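Local coordinates for beta-glucoside kinase (Listeria monocytogenes, PDB 4HTL), which phosphorylates cellobiose with ATP to give cellobiose-6'-phosphate, and may also act as a transcriptional regulator of the cellobiose-PTS operon, at residues V62-Y67 with V101-D106; E114-K119 with A285-L290; L127-G132 with I241-G246; F156-S161 with T173-T178; R185-L190 with A212-L217. One frame throughout, in Å; residues are numbered along the deposited sequence. Where two conformers were deposited one is given.

Contact 1: residues V62-Y67 with V101-D106; sequences VSAPGY and VAIEND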
# COMPACT_ATOMS: atom_id res chain seq x y z
N VAL A 62 7.14 24.19 -6.65
CA VAL A 62 7.88 23.77 -5.46
C VAL A 62 7.72 22.28 -5.19
O VAL A 62 6.58 21.74 -5.24
CB VAL A 62 7.40 24.57 -4.21
CG1 VAL A 62 8.17 24.14 -2.95
CG2 VAL A 62 7.49 26.08 -4.48
N SER A 63 8.85 21.64 -4.84
CA SER A 63 8.90 20.30 -4.29
C SER A 63 9.34 20.46 -2.81
O SER A 63 10.45 20.94 -2.51
CB SER A 63 9.89 19.44 -5.09
OG SER A 63 10.40 18.34 -4.38
N ALA A 64 8.49 20.06 -1.88
CA ALA A 64 8.70 20.30 -0.47
C ALA A 64 8.56 19.03 0.35
O ALA A 64 7.68 18.21 0.07
CB ALA A 64 7.68 21.34 0.03
N PRO A 65 9.38 18.90 1.41
CA PRO A 65 9.13 17.75 2.30
C PRO A 65 7.85 17.88 3.10
O PRO A 65 7.27 18.97 3.23
CB PRO A 65 10.38 17.68 3.18
CG PRO A 65 10.93 19.06 3.17
CD PRO A 65 10.53 19.70 1.86
N GLY A 66 7.36 16.73 3.54
CA GLY A 66 6.24 16.69 4.45
C GLY A 66 4.92 16.46 3.70
O GLY A 66 4.92 15.81 2.64
N TYR A 67 3.82 17.00 4.24
CA TYR A 67 2.49 16.73 3.75
C TYR A 67 1.93 18.03 3.24
O TYR A 67 1.87 19.04 3.98
CB TYR A 67 1.63 16.13 4.89
CG TYR A 67 2.25 14.92 5.58
CD1 TYR A 67 2.92 13.94 4.87
CD2 TYR A 67 2.06 14.71 6.95
CE1 TYR A 67 3.46 12.84 5.51
CE2 TYR A 67 2.60 13.63 7.60
CZ TYR A 67 3.27 12.68 6.87
OH TYR A 67 3.82 11.58 7.50
N VAL A 101 1.51 29.74 -8.59
CA VAL A 101 2.37 28.87 -7.78
C VAL A 101 1.73 27.49 -7.65
O VAL A 101 0.50 27.35 -7.56
CB VAL A 101 2.60 29.48 -6.36
CG1 VAL A 101 3.50 28.57 -5.52
CG2 VAL A 101 3.19 30.89 -6.49
N ALA A 102 2.56 26.46 -7.69
CA ALA A 102 2.14 25.11 -7.36
C ALA A 102 3.15 24.48 -6.40
O ALA A 102 4.35 24.81 -6.38
CB ALA A 102 1.97 24.26 -8.61
N ILE A 103 2.62 23.59 -5.58
CA ILE A 103 3.43 22.89 -4.60
C ILE A 103 2.98 21.42 -4.49
O ILE A 103 1.77 21.11 -4.55
CB ILE A 103 3.36 23.59 -3.26
CG1 ILE A 103 4.29 22.92 -2.26
CG2 ILE A 103 1.93 23.62 -2.76
CD1 ILE A 103 4.63 23.82 -1.11
N GLU A 104 3.97 20.52 -4.32
CA GLU A 104 3.72 19.09 -4.18
C GLU A 104 4.83 18.55 -3.28
O GLU A 104 5.88 19.18 -3.12
CB GLU A 104 3.70 18.40 -5.56
CG GLU A 104 3.52 16.86 -5.59
CD GLU A 104 2.30 16.34 -4.90
OE1 GLU A 104 1.27 16.18 -5.56
OE2 GLU A 104 2.37 16.07 -3.67
N ASN A 105 4.61 17.41 -2.64
CA ASN A 105 5.58 16.75 -1.79
C ASN A 105 6.80 16.26 -2.57
O ASN A 105 6.68 15.90 -3.75
CB ASN A 105 4.85 15.60 -1.08
CG ASN A 105 5.77 14.52 -0.58
OD1 ASN A 105 6.07 13.57 -1.30
ND2 ASN A 105 6.16 14.62 0.70
N ASP A 106 7.96 16.20 -1.91
CA ASP A 106 9.23 15.89 -2.57
C ASP A 106 9.30 14.50 -3.21
O ASP A 106 9.79 14.36 -4.34
CB ASP A 106 10.43 16.18 -1.68
CG ASP A 106 10.46 15.38 -0.41
OD1 ASP A 106 9.45 14.81 -0.00
OD2 ASP A 106 11.54 15.32 0.18
O HOH W 1 8.80 13.98 2.48
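Val62 and Ala64 exchange backbone hydrogen bonds with Ala102, Glu104 and Asp106, pairing strands 59-64 and 101-105 in parallel. Val62 N donates to Ala102 O (2.9 Å), Val62 O accepts from Glu104 N, and Ala64 N reaches Glu104 O. The last, from Asp106 N to Ala64 O, is weak, bent to 127° where the strand gives way to helix 106-117. In the apolar layer Ile103 lies side by side with Val62. Ile103 CG1 is anti to the backbone N (chi1 -176°), beside Val62 CB; in the conformer given its CD1 is 4.0 Å from Val62 CG1 and touches Ala64 CB. Polar groups gather toward the C-terminal ends of the strands. In the conformer given, Asn105 ND2 donates to Gly66 O at 2.6 Å, in the carbonyl plane of Gly66, while that oxygen sits 22° out of the Asn105 amide plane; OD1 caps Asn108 N. A water accepts from Gly66 N and donates to Asp106 OD1 (2.7 Å). Asn105 and the water thus tie the start of helix 106-117 to Gly66, in the loop after strand 59-64. Ser63 OG touches Asp106 CA at 3.3 Å but is hydrogen-bonded to Asp10, which probably puts this strand pair beside the ATP site.

Contact 2: residues E114-K119 with A285-L290; sequences EKWLGK and AVYHFL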
# COMPACT_ATOMS: atom_id res chain seq x y z
N GLU A 114 9.76 10.73 -12.90
CA GLU A 114 9.83 9.39 -13.50
C GLU A 114 8.70 9.13 -14.53
O GLU A 114 8.95 8.56 -15.62
CB GLU A 114 9.85 8.30 -12.39
CG GLU A 114 10.58 7.02 -12.80
CD GLU A 114 12.05 7.25 -13.02
OE1 GLU A 114 12.53 7.08 -14.17
OE2 GLU A 114 12.70 7.60 -12.04
N LYS A 115 7.49 9.56 -14.18
CA LYS A 115 6.30 9.46 -15.04
C LYS A 115 6.46 10.34 -16.31
O LYS A 115 6.10 9.94 -17.42
CB LYS A 115 5.03 9.86 -14.28
CG LYS A 115 3.78 9.94 -15.15
CD LYS A 115 3.46 8.55 -15.74
CE LYS A 115 2.14 8.41 -16.51
NZ LYS A 115 2.02 7.02 -17.10
N TRP A 116 6.97 11.55 -16.12
CA TRP A 116 7.04 12.55 -17.22
C TRP A 116 8.12 12.25 -18.20
O TRP A 116 7.90 12.13 -19.41
CB TRP A 116 7.25 13.92 -16.58
CG TRP A 116 7.22 15.08 -17.54
CD1 TRP A 116 6.72 15.12 -18.84
CD2 TRP A 116 7.75 16.41 -17.30
NE1 TRP A 116 6.90 16.37 -19.41
CE2 TRP A 116 7.51 17.19 -18.53
CE3 TRP A 116 8.40 17.02 -16.24
CZ2 TRP A 116 7.90 18.49 -18.65
CZ3 TRP A 116 8.78 18.34 -16.37
CH2 TRP A 116 8.51 19.08 -17.53
N LEU A 117 9.34 12.08 -17.67
CA LEU A 117 10.56 12.06 -18.46
C LEU A 117 11.40 10.80 -18.29
O LEU A 117 12.39 10.62 -19.00
CB LEU A 117 11.43 13.27 -18.08
CG LEU A 117 10.76 14.62 -18.35
CD1 LEU A 117 11.66 15.75 -17.78
CD2 LEU A 117 10.41 14.87 -19.83
N GLY A 118 11.01 9.93 -17.37
CA GLY A 118 11.82 8.82 -17.04
C GLY A 118 11.23 7.49 -17.51
O GLY A 118 10.72 7.40 -18.59
N LYS A 119 11.33 6.48 -16.65
CA LYS A 119 11.01 5.07 -16.99
C LYS A 119 9.56 4.71 -16.76
O LYS A 119 9.14 3.60 -17.06
CB LYS A 119 11.90 4.13 -16.16
CG LYS A 119 13.38 4.24 -16.43
CD LYS A 119 14.16 3.35 -15.49
CE LYS A 119 15.60 3.19 -15.86
NZ LYS A 119 16.24 2.26 -14.88
N ALA A 285 8.20 18.90 -9.79
CA ALA A 285 7.50 20.09 -9.32
C ALA A 285 6.90 20.79 -10.54
O ALA A 285 5.75 21.21 -10.53
CB ALA A 285 8.44 21.02 -8.55
N VAL A 286 7.70 20.91 -11.59
CA VAL A 286 7.25 21.49 -12.84
C VAL A 286 6.09 20.73 -13.47
O VAL A 286 5.09 21.34 -13.88
CB VAL A 286 8.41 21.77 -13.82
CG1 VAL A 286 7.90 22.17 -15.24
CG2 VAL A 286 9.30 22.84 -13.19
N TYR A 287 6.20 19.42 -13.55
CA TYR A 287 5.10 18.62 -14.02
C TYR A 287 3.81 18.90 -13.27
O TYR A 287 2.75 19.13 -13.90
CB TYR A 287 5.45 17.15 -13.98
CG TYR A 287 4.42 16.23 -14.57
CD1 TYR A 287 4.46 15.90 -15.92
CD2 TYR A 287 3.49 15.62 -13.77
CE1 TYR A 287 3.56 15.02 -16.47
CE2 TYR A 287 2.59 14.72 -14.31
CZ TYR A 287 2.63 14.44 -15.67
OH TYR A 287 1.76 13.54 -16.24
N HIS A 288 3.87 18.90 -11.94
CA HIS A 288 2.69 19.25 -11.15
C HIS A 288 2.15 20.61 -11.48
O HIS A 288 0.95 20.77 -11.69
CB HIS A 288 3.01 19.12 -9.65
CG HIS A 288 1.92 19.58 -8.76
ND1 HIS A 288 0.70 19.01 -8.75
CD2 HIS A 288 1.86 20.64 -7.86
CE1 HIS A 288 -0.09 19.65 -7.86
NE2 HIS A 288 0.61 20.66 -7.33
N PHE A 289 3.03 21.62 -11.58
CA PHE A 289 2.63 22.98 -11.93
C PHE A 289 1.91 23.00 -13.27
O PHE A 289 0.86 23.62 -13.41
CB PHE A 289 3.88 23.89 -12.01
CG PHE A 289 3.57 25.29 -12.50
CD1 PHE A 289 3.37 26.31 -11.61
CD2 PHE A 289 3.51 25.56 -13.86
CE1 PHE A 289 3.09 27.59 -12.07
CE2 PHE A 289 3.23 26.82 -14.32
CZ PHE A 289 3.02 27.84 -13.42
N LEU A 290 2.47 22.28 -14.26
CA LEU A 290 1.88 22.23 -15.61
C LEU A 290 0.48 21.57 -15.63
O LEU A 290 -0.41 22.01 -16.37
CB LEU A 290 2.82 21.52 -16.59
CG LEU A 290 4.11 22.27 -16.97
CD1 LEU A 290 5.05 21.37 -17.77
CD2 LEU A 290 3.86 23.58 -17.73
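Val286 CG1 touches the six-membered part of the Trp116 indole, 3.9 Å from Trp116 CH2, the two side chains crossing obliquely. Its flank also meets Ile6 and Ala8 of strand 6-11. Tyr287 carries most of the contact. Its CG stands anti to the backbone N (chi1 -174°), and the side chain runs alongside Trp116, pointing the opposite way, CD1 coming over one indole face, toward the rim, to 3.3 Å from Trp116 CG. Leu117 CG lies against the opposite face of the same indole. Tyr287 CB meets Trp116 CE3 at 3.7 Å. The planes of the phenol and the five-membered ring are inclined by 44°, an oblique aromatic pair with centroids 4.9 Å apart. In this actin-like fold helix 106-117 leaves the first sheet and runs to the second, where Lys119 forms a salt bridge with Glu272, while helix 280-293 returns from the second sheet to pack on the first; the Trp116-Tyr287 pair joins the two helices near the protein surface. His288 and Phe289 turn instead to the first sheet, both touching Ala102 of strand 101-105. One turn beyond Val286, Leu290 brings its CD1 to 4.1 Å from Trp116 CZ2 and also packs on Ile6.

Contact 3: residues L127-G132 with I241-G246; sequences LCLTIG and IFIGGG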
# COMPACT_ATOMS: atom_id res chain seq x y z
N LEU A 127 5.78 2.06 -8.27
CA LEU A 127 6.21 2.71 -7.06
C LEU A 127 7.64 3.25 -7.23
O LEU A 127 8.43 2.73 -7.99
CB LEU A 127 6.19 1.76 -5.88
CG LEU A 127 4.93 0.91 -5.66
CD1 LEU A 127 5.13 -0.10 -4.52
CD2 LEU A 127 3.74 1.85 -5.37
N CYS A 128 7.92 4.28 -6.46
CA CYS A 128 9.29 4.76 -6.25
C CYS A 128 9.69 4.60 -4.77
O CYS A 128 9.02 5.08 -3.84
CB CYS A 128 9.39 6.17 -6.64
SG CYS A 128 9.18 6.47 -8.41
N LEU A 129 10.83 3.97 -4.58
CA LEU A 129 11.39 3.72 -3.25
C LEU A 129 12.77 4.40 -3.22
O LEU A 129 13.62 4.14 -4.07
CB LEU A 129 11.50 2.23 -3.03
CG LEU A 129 12.30 1.75 -1.80
CD1 LEU A 129 11.65 2.21 -0.49
CD2 LEU A 129 12.51 0.24 -1.86
N THR A 130 12.97 5.29 -2.25
CA THR A 130 14.23 6.06 -2.11
C THR A 130 14.89 5.65 -0.82
O THR A 130 14.27 5.76 0.22
CB THR A 130 13.93 7.55 -2.16
OG1 THR A 130 13.21 7.84 -3.40
CG2 THR A 130 15.25 8.36 -2.20
N ILE A 131 16.15 5.21 -0.88
CA ILE A 131 16.88 4.71 0.29
C ILE A 131 18.21 5.49 0.42
O ILE A 131 19.09 5.40 -0.41
CB ILE A 131 17.21 3.23 0.15
CG1 ILE A 131 15.98 2.39 -0.13
CG2 ILE A 131 17.96 2.69 1.38
CD1 ILE A 131 16.28 0.96 -0.57
N GLY A 132 18.30 6.31 1.46
CA GLY A 132 19.56 7.01 1.78
C GLY A 132 19.73 7.15 3.29
O GLY A 132 19.93 6.16 3.97
N ILE A 241 9.09 -1.23 -9.61
CA ILE A 241 9.51 -0.41 -8.47
C ILE A 241 10.85 0.18 -8.82
O ILE A 241 11.84 -0.54 -9.04
CB ILE A 241 9.60 -1.21 -7.15
CG1 ILE A 241 8.23 -1.87 -6.83
CG2 ILE A 241 10.08 -0.32 -5.98
CD1 ILE A 241 8.24 -2.76 -5.60
N PHE A 242 10.88 1.49 -8.86
CA PHE A 242 12.10 2.23 -9.16
C PHE A 242 12.79 2.64 -7.88
O PHE A 242 12.19 3.32 -7.02
CB PHE A 242 11.81 3.45 -10.03
CG PHE A 242 11.13 3.11 -11.35
CD1 PHE A 242 11.76 2.30 -12.26
CD2 PHE A 242 9.83 3.52 -11.63
CE1 PHE A 242 11.16 1.93 -13.44
CE2 PHE A 242 9.24 3.17 -12.82
CZ PHE A 242 9.88 2.38 -13.71
N ILE A 243 14.06 2.25 -7.76
CA ILE A 243 14.77 2.48 -6.51
C ILE A 243 15.88 3.50 -6.73
O ILE A 243 16.63 3.41 -7.70
CB ILE A 243 15.37 1.18 -5.92
CG1 ILE A 243 14.31 0.04 -5.84
CG2 ILE A 243 15.95 1.52 -4.51
CD1 ILE A 243 14.81 -1.34 -5.35
N GLY A 244 15.89 4.52 -5.85
CA GLY A 244 16.82 5.60 -5.94
C GLY A 244 17.36 5.99 -4.57
O GLY A 244 17.16 5.29 -3.59
N GLY A 245 18.09 7.11 -4.54
CA GLY A 245 18.67 7.62 -3.32
C GLY A 245 20.15 7.26 -3.19
O GLY A 245 20.77 6.73 -4.11
N GLY A 246 20.68 7.50 -1.98
CA GLY A 246 22.07 7.21 -1.65
C GLY A 246 22.52 5.80 -2.00
O GLY A 246 23.66 5.61 -2.36
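Leu127, Leu129 and Ile131 are hydrogen-bonded in alternation to Phe242 and Gly244, four bonds, each 2.9 Å, that run from Phe242 N to Leu127 O through to Ile131 N to Gly244 O and hold the two strands parallel with axes 21° apart. Leu127, Leu129, Ile241 and Ile243 share one face. There Ile241 CG2 meets Leu129 CB at 4.1 Å. Ile243 CG2, anti to the backbone N, meets Leu129 O (3.5 Å) and the CD1 of Ile131 (4.0 Å). On the other face Cys128 SG lies at the edge of the Phe242 ring, near its plane, and 4.3 Å from Phe242 CB. Thr130 CG2, also anti to its backbone N, packs 3.7 Å from Gly245 CA. Gly245 has a positive phi (99°), and with Gly244 and Gly246 it forms a glycine-rich turn at the strand end, consistent with the adenosine motif of this superfamily. Both strands are interior to the second sheet, between strands 135-141 and 270-273. Helix 212-236 covers Leu127, Ile131 and Ile241, and helix 253-261 covers Ile243, while Phe242 meets Phe126, Leu123 and Lys119 on the other side.

Contact 4: residues F156-S161 with T173-T178; sequences FGYMFS and TLNETT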
# COMPACT_ATOMS: atom_id res chain seq x y z
N PHE A 156 6.84 4.92 3.14
CA PHE A 156 7.37 3.56 3.03
C PHE A 156 8.33 3.23 4.16
O PHE A 156 8.43 2.08 4.57
CB PHE A 156 8.07 3.29 1.70
CG PHE A 156 7.20 3.32 0.47
CD1 PHE A 156 5.81 3.41 0.50
CD2 PHE A 156 7.82 3.16 -0.76
CE1 PHE A 156 5.07 3.42 -0.69
CE2 PHE A 156 7.10 3.17 -1.95
CZ PHE A 156 5.71 3.28 -1.92
N GLY A 157 9.01 4.26 4.71
CA GLY A 157 9.93 4.03 5.78
C GLY A 157 9.32 3.63 7.10
O GLY A 157 10.03 3.19 8.01
N TYR A 158 8.01 3.79 7.22
CA TYR A 158 7.29 3.39 8.44
C TYR A 158 6.84 1.93 8.41
O TYR A 158 6.28 1.44 9.39
CB TYR A 158 6.09 4.31 8.68
CG TYR A 158 6.45 5.65 9.27
CD1 TYR A 158 7.00 6.67 8.50
CD2 TYR A 158 6.29 5.88 10.62
CE1 TYR A 158 7.33 7.88 9.08
CE2 TYR A 158 6.60 7.09 11.19
CZ TYR A 158 7.13 8.08 10.42
OH TYR A 158 7.43 9.30 11.00
N MSE A 159 7.14 1.18 7.34
CA MSE A 159 6.82 -0.24 7.38
C MSE A 159 7.71 -0.91 8.42
O MSE A 159 8.91 -0.62 8.55
CB MSE A 159 7.05 -0.94 6.06
CG MSE A 159 6.10 -0.53 4.89
SE MSE A 159 6.32 -1.57 3.34
CE MSE A 159 7.83 -0.68 2.62
N PHE A 160 7.11 -1.81 9.17
CA PHE A 160 7.86 -2.63 10.13
C PHE A 160 8.77 -3.60 9.39
O PHE A 160 8.34 -4.39 8.54
CB PHE A 160 6.89 -3.36 11.08
CG PHE A 160 6.26 -2.46 12.14
CD1 PHE A 160 7.04 -1.82 13.04
CD2 PHE A 160 4.91 -2.29 12.21
CE1 PHE A 160 6.50 -0.97 14.00
CE2 PHE A 160 4.35 -1.51 13.17
CZ PHE A 160 5.14 -0.83 14.06
N SER A 161 10.04 -3.62 9.77
CA SER A 161 10.97 -4.64 9.28
C SER A 161 11.16 -5.80 10.25
O SER A 161 11.77 -6.78 9.91
CB SER A 161 12.31 -3.97 9.00
OG SER A 161 12.87 -3.35 10.16
N THR A 173 11.00 0.10 12.41
CA THR A 173 10.64 0.46 11.02
C THR A 173 11.86 0.65 10.14
O THR A 173 12.97 0.92 10.63
CB THR A 173 9.74 1.71 10.96
OG1 THR A 173 10.50 2.89 11.29
CG2 THR A 173 8.54 1.56 11.85
N LEU A 174 11.66 0.51 8.84
CA LEU A 174 12.75 0.65 7.83
C LEU A 174 13.54 1.93 8.04
O LEU A 174 14.78 1.92 7.94
CB LEU A 174 12.22 0.59 6.41
CG LEU A 174 11.65 -0.76 5.93
CD1 LEU A 174 10.87 -0.61 4.62
CD2 LEU A 174 12.76 -1.85 5.83
N ASN A 175 12.84 3.04 8.36
CA ASN A 175 13.52 4.33 8.62
C ASN A 175 14.65 4.23 9.62
O ASN A 175 15.60 5.02 9.55
CB ASN A 175 12.53 5.37 9.12
CG ASN A 175 11.77 6.06 8.00
OD1 ASN A 175 12.32 6.30 6.94
ND2 ASN A 175 10.52 6.48 8.27
N GLU A 176 14.45 3.39 10.62
CA GLU A 176 15.42 3.20 11.68
C GLU A 176 16.21 1.91 11.69
O GLU A 176 17.07 1.73 12.57
CB GLU A 176 14.76 3.48 13.05
CG GLU A 176 14.07 4.84 13.06
CD GLU A 176 13.57 5.31 14.43
OE1 GLU A 176 14.27 5.06 15.43
OE2 GLU A 176 12.49 5.98 14.47
N THR A 177 15.93 0.99 10.76
CA THR A 177 16.67 -0.28 10.68
C THR A 177 17.41 -0.51 9.39
O THR A 177 18.31 -1.35 9.34
CB THR A 177 15.69 -1.49 10.81
OG1 THR A 177 14.79 -1.54 9.71
CG2 THR A 177 14.88 -1.37 12.12
N THR A 178 16.98 0.17 8.31
CA THR A 178 17.37 -0.20 6.97
C THR A 178 17.68 1.02 6.07
O THR A 178 16.91 1.36 5.16
CB THR A 178 16.31 -1.12 6.35
OG1 THR A 178 15.95 -2.14 7.30
CG2 THR A 178 16.73 -1.72 5.03
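Gly157 and Met159 present their carbonyls to the first turn of helix 174-177, and this is the tight part of the contact. Asn175 N donates to Gly157 O at 2.8 Å, in the carbonyl plane and on a lone pair. Leu174 N meets Met159 O at 3.0 Å with the donor nearly along the C=O axis. Thr173, the N-cap residue, presses CG2 to 3.3 Å from Tyr158 O while its OG1 bonds to Gly170 O. Leu174 CD1 touches both Phe156 O and CE of Met159 (a selenomethionine), each at 3.6 Å; Leu174 CD2 lies against Ser161 CB. Ser161 OG and Thr177 OG1 are hydrogen-bonded at 2.7 Å, and Thr177 OG1 continues the chain to Thr178 OG1. Looser is the meeting of the partly exposed Tyr158 ring with the end of the Asn175 amide: ND2 stands 3.5 Å from Tyr158 CD1, amide and ring 86° apart, without a hydrogen bond between the two side chains; Asn175 OD1 accepts from Ile135 N. The second subunit covers this side and the Phe160 ring: its Tyr234 stacks on Tyr158, its Tyr230 on Phe160, and its Asn231 accepts from Phe160 N. Within the chain, Phe156 packs on Ile135 and Ile139 of strand 135-141, and helix 212-236 supports Phe156 and Met159 through Leu232 and Thr178 through Ile225, which places the contact between the second sheet and the dimer interface.

Contact 5: residues R185-L190 with A212-L217; sequences RQYAEL and AVSERL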
# COMPACT_ATOMS: atom_id res chain seq x y z
N ARG A 185 26.03 3.80 11.32
CA ARG A 185 25.86 3.70 12.78
C ARG A 185 26.23 2.33 13.30
O ARG A 185 26.94 2.21 14.30
CB ARG A 185 24.44 4.04 13.17
CG ARG A 185 24.18 5.52 13.06
CD ARG A 185 22.81 5.94 13.58
NE ARG A 185 22.49 5.34 14.89
CZ ARG A 185 21.40 4.63 15.15
NH1 ARG A 185 20.46 4.45 14.22
NH2 ARG A 185 21.21 4.10 16.37
N GLN A 186 25.76 1.28 12.63
CA GLN A 186 26.08 -0.05 13.05
C GLN A 186 27.58 -0.34 12.94
O GLN A 186 28.16 -0.95 13.83
CB GLN A 186 25.32 -1.08 12.21
CG GLN A 186 23.83 -1.08 12.44
CD GLN A 186 23.01 -1.85 11.40
OE1 GLN A 186 23.50 -2.14 10.30
NE2 GLN A 186 21.74 -2.20 11.76
N TYR A 187 28.17 0.06 11.82
CA TYR A 187 29.61 -0.11 11.65
C TYR A 187 30.42 0.60 12.72
O TYR A 187 31.39 0.02 13.25
CB TYR A 187 30.04 0.34 10.26
CG TYR A 187 31.40 -0.24 9.86
CD1 TYR A 187 31.56 -1.60 9.61
CD2 TYR A 187 32.51 0.58 9.71
CE1 TYR A 187 32.78 -2.13 9.27
CE2 TYR A 187 33.73 0.06 9.35
CZ TYR A 187 33.86 -1.30 9.13
OH TYR A 187 35.06 -1.83 8.76
N ALA A 188 30.02 1.82 13.07
CA ALA A 188 30.65 2.53 14.19
C ALA A 188 30.57 1.72 15.50
O ALA A 188 31.58 1.55 16.21
CB ALA A 188 30.02 3.89 14.37
N GLU A 189 29.39 1.20 15.81
CA GLU A 189 29.20 0.37 17.03
C GLU A 189 30.05 -0.88 17.02
O GLU A 189 30.60 -1.28 18.06
CB GLU A 189 27.74 -0.07 17.17
CG GLU A 189 26.80 1.05 17.54
CD GLU A 189 25.41 0.59 17.90
OE1 GLU A 189 25.11 -0.63 17.81
OE2 GLU A 189 24.59 1.47 18.26
N LEU A 190 30.11 -1.54 15.88
CA LEU A 190 30.83 -2.81 15.80
C LEU A 190 32.33 -2.63 15.83
O LEU A 190 33.01 -3.48 16.41
CB LEU A 190 30.39 -3.66 14.59
CG LEU A 190 29.20 -4.63 14.75
CD1 LEU A 190 29.56 -5.82 15.63
CD2 LEU A 190 27.97 -3.93 15.26
N ALA A 212 33.79 -10.24 7.71
CA ALA A 212 32.60 -10.87 8.35
C ALA A 212 31.64 -9.82 8.92
O ALA A 212 30.43 -9.89 8.74
CB ALA A 212 33.02 -11.83 9.46
N VAL A 213 32.17 -8.82 9.58
CA VAL A 213 31.32 -7.80 10.22
C VAL A 213 30.54 -7.09 9.14
O VAL A 213 29.32 -6.92 9.25
CB VAL A 213 32.14 -6.81 11.10
CG1 VAL A 213 31.41 -5.48 11.28
CG2 VAL A 213 32.51 -7.44 12.49
N SER A 214 31.24 -6.68 8.07
CA SER A 214 30.61 -6.01 6.96
C SER A 214 29.60 -6.88 6.24
O SER A 214 28.51 -6.39 5.84
CB SER A 214 31.68 -5.52 6.01
OG SER A 214 32.57 -4.61 6.69
N GLU A 215 29.95 -8.14 6.02
CA GLU A 215 29.03 -9.10 5.46
C GLU A 215 27.71 -9.12 6.20
O GLU A 215 26.64 -9.10 5.58
CB GLU A 215 29.62 -10.49 5.32
CG GLU A 215 30.64 -10.57 4.22
CD GLU A 215 31.40 -11.89 4.17
OE1 GLU A 215 31.41 -12.64 5.18
OE2 GLU A 215 31.97 -12.19 3.10
N ARG A 216 27.76 -9.17 7.53
CA ARG A 216 26.52 -9.24 8.27
C ARG A 216 25.73 -7.95 8.09
O ARG A 216 24.51 -7.99 7.89
CB ARG A 216 26.78 -9.54 9.77
CG ARG A 216 25.49 -9.66 10.58
CD ARG A 216 25.75 -10.10 12.02
NE ARG A 216 24.49 -10.14 12.73
CZ ARG A 216 23.56 -11.09 12.59
NH1 ARG A 216 23.77 -12.18 11.86
NH2 ARG A 216 22.41 -10.98 13.23
N LEU A 217 26.39 -6.82 8.16
CA LEU A 217 25.68 -5.55 8.04
C LEU A 217 24.95 -5.43 6.70
O LEU A 217 23.76 -5.05 6.62
CB LEU A 217 26.61 -4.36 8.25
CG LEU A 217 27.30 -4.16 9.55
CD1 LEU A 217 27.92 -2.74 9.58
CD2 LEU A 217 26.50 -4.54 10.78
O HOH W 2 22.26 -3.56 8.44
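Tyr187 and Leu217 carry the contact between helices 180-191 and 212-236, whose segments run roughly antiparallel at 149° with axes 10.7 Å apart. Taken outward from the backbone, Tyr187 CB meets Leu217 CD1 at 3.8 Å. CG stands anti to the backbone N (chi1 -161°) and starts the ring toward the far helix. CD1 touches the same methyl, which lies at the ring edge and in its plane, the two side chains crossing at about a right angle. CE1, further out, comes 3.6 Å from Ser214 OG and also touches Val213 CG1, both reached obliquely. At the tip, OH comes close to Asn206 ND2 of helix 200-208, a pair whose bonding is not decided. Beyond this helix pair the Tyr187 side chain packs on Ile203, also of helix 200-208, and on Ile198 in the loop before it. Ser214 OG bonds to Asp211 rather than to the ring. Leu217 CD1 reaches the helix backbone at Tyr187 N, 3.6 Å away, and CD2 rests on Gln186 CB at 3.9 Å, the Gln186 and Leu217 side chains lying alongside and pointing opposite ways. One turn along, Leu190 CB meets Val213 CG1 at 3.9 Å. Beside these side chains a water donates to Gln186 OE1 (2.6 Å) and to Leu217 O (2.8 Å). No direct hydrogen bond spans the two segments, so this outer end of the second lobe is joined by methyl and ring packing, with the bridging water supplying a polar link beside it.

In the fold
Contact 1 belongs to the first lobe of the actin-like fold, contacts 3, 4 and 5 to the second, and contact 2 joins them. Contact 1 lies in the first five-stranded sheet and touches contact 2, centres about 13 Å apart, where helix 280-293 covers that sheet. Contact 2 also touches contact 3 in the equivalent second sheet, through Lys119 and Glu114 on Phe242. Contact 4 packs on contact 3 through Phe156, and contact 5 lies furthest out, about 36 Å from contact 1 between centres. Along the chain contact 1 closes first; contacts 3, 4 and 5 all fall between the two segments of contact 2, whose second helix brings the C-terminal end back to the first lobe.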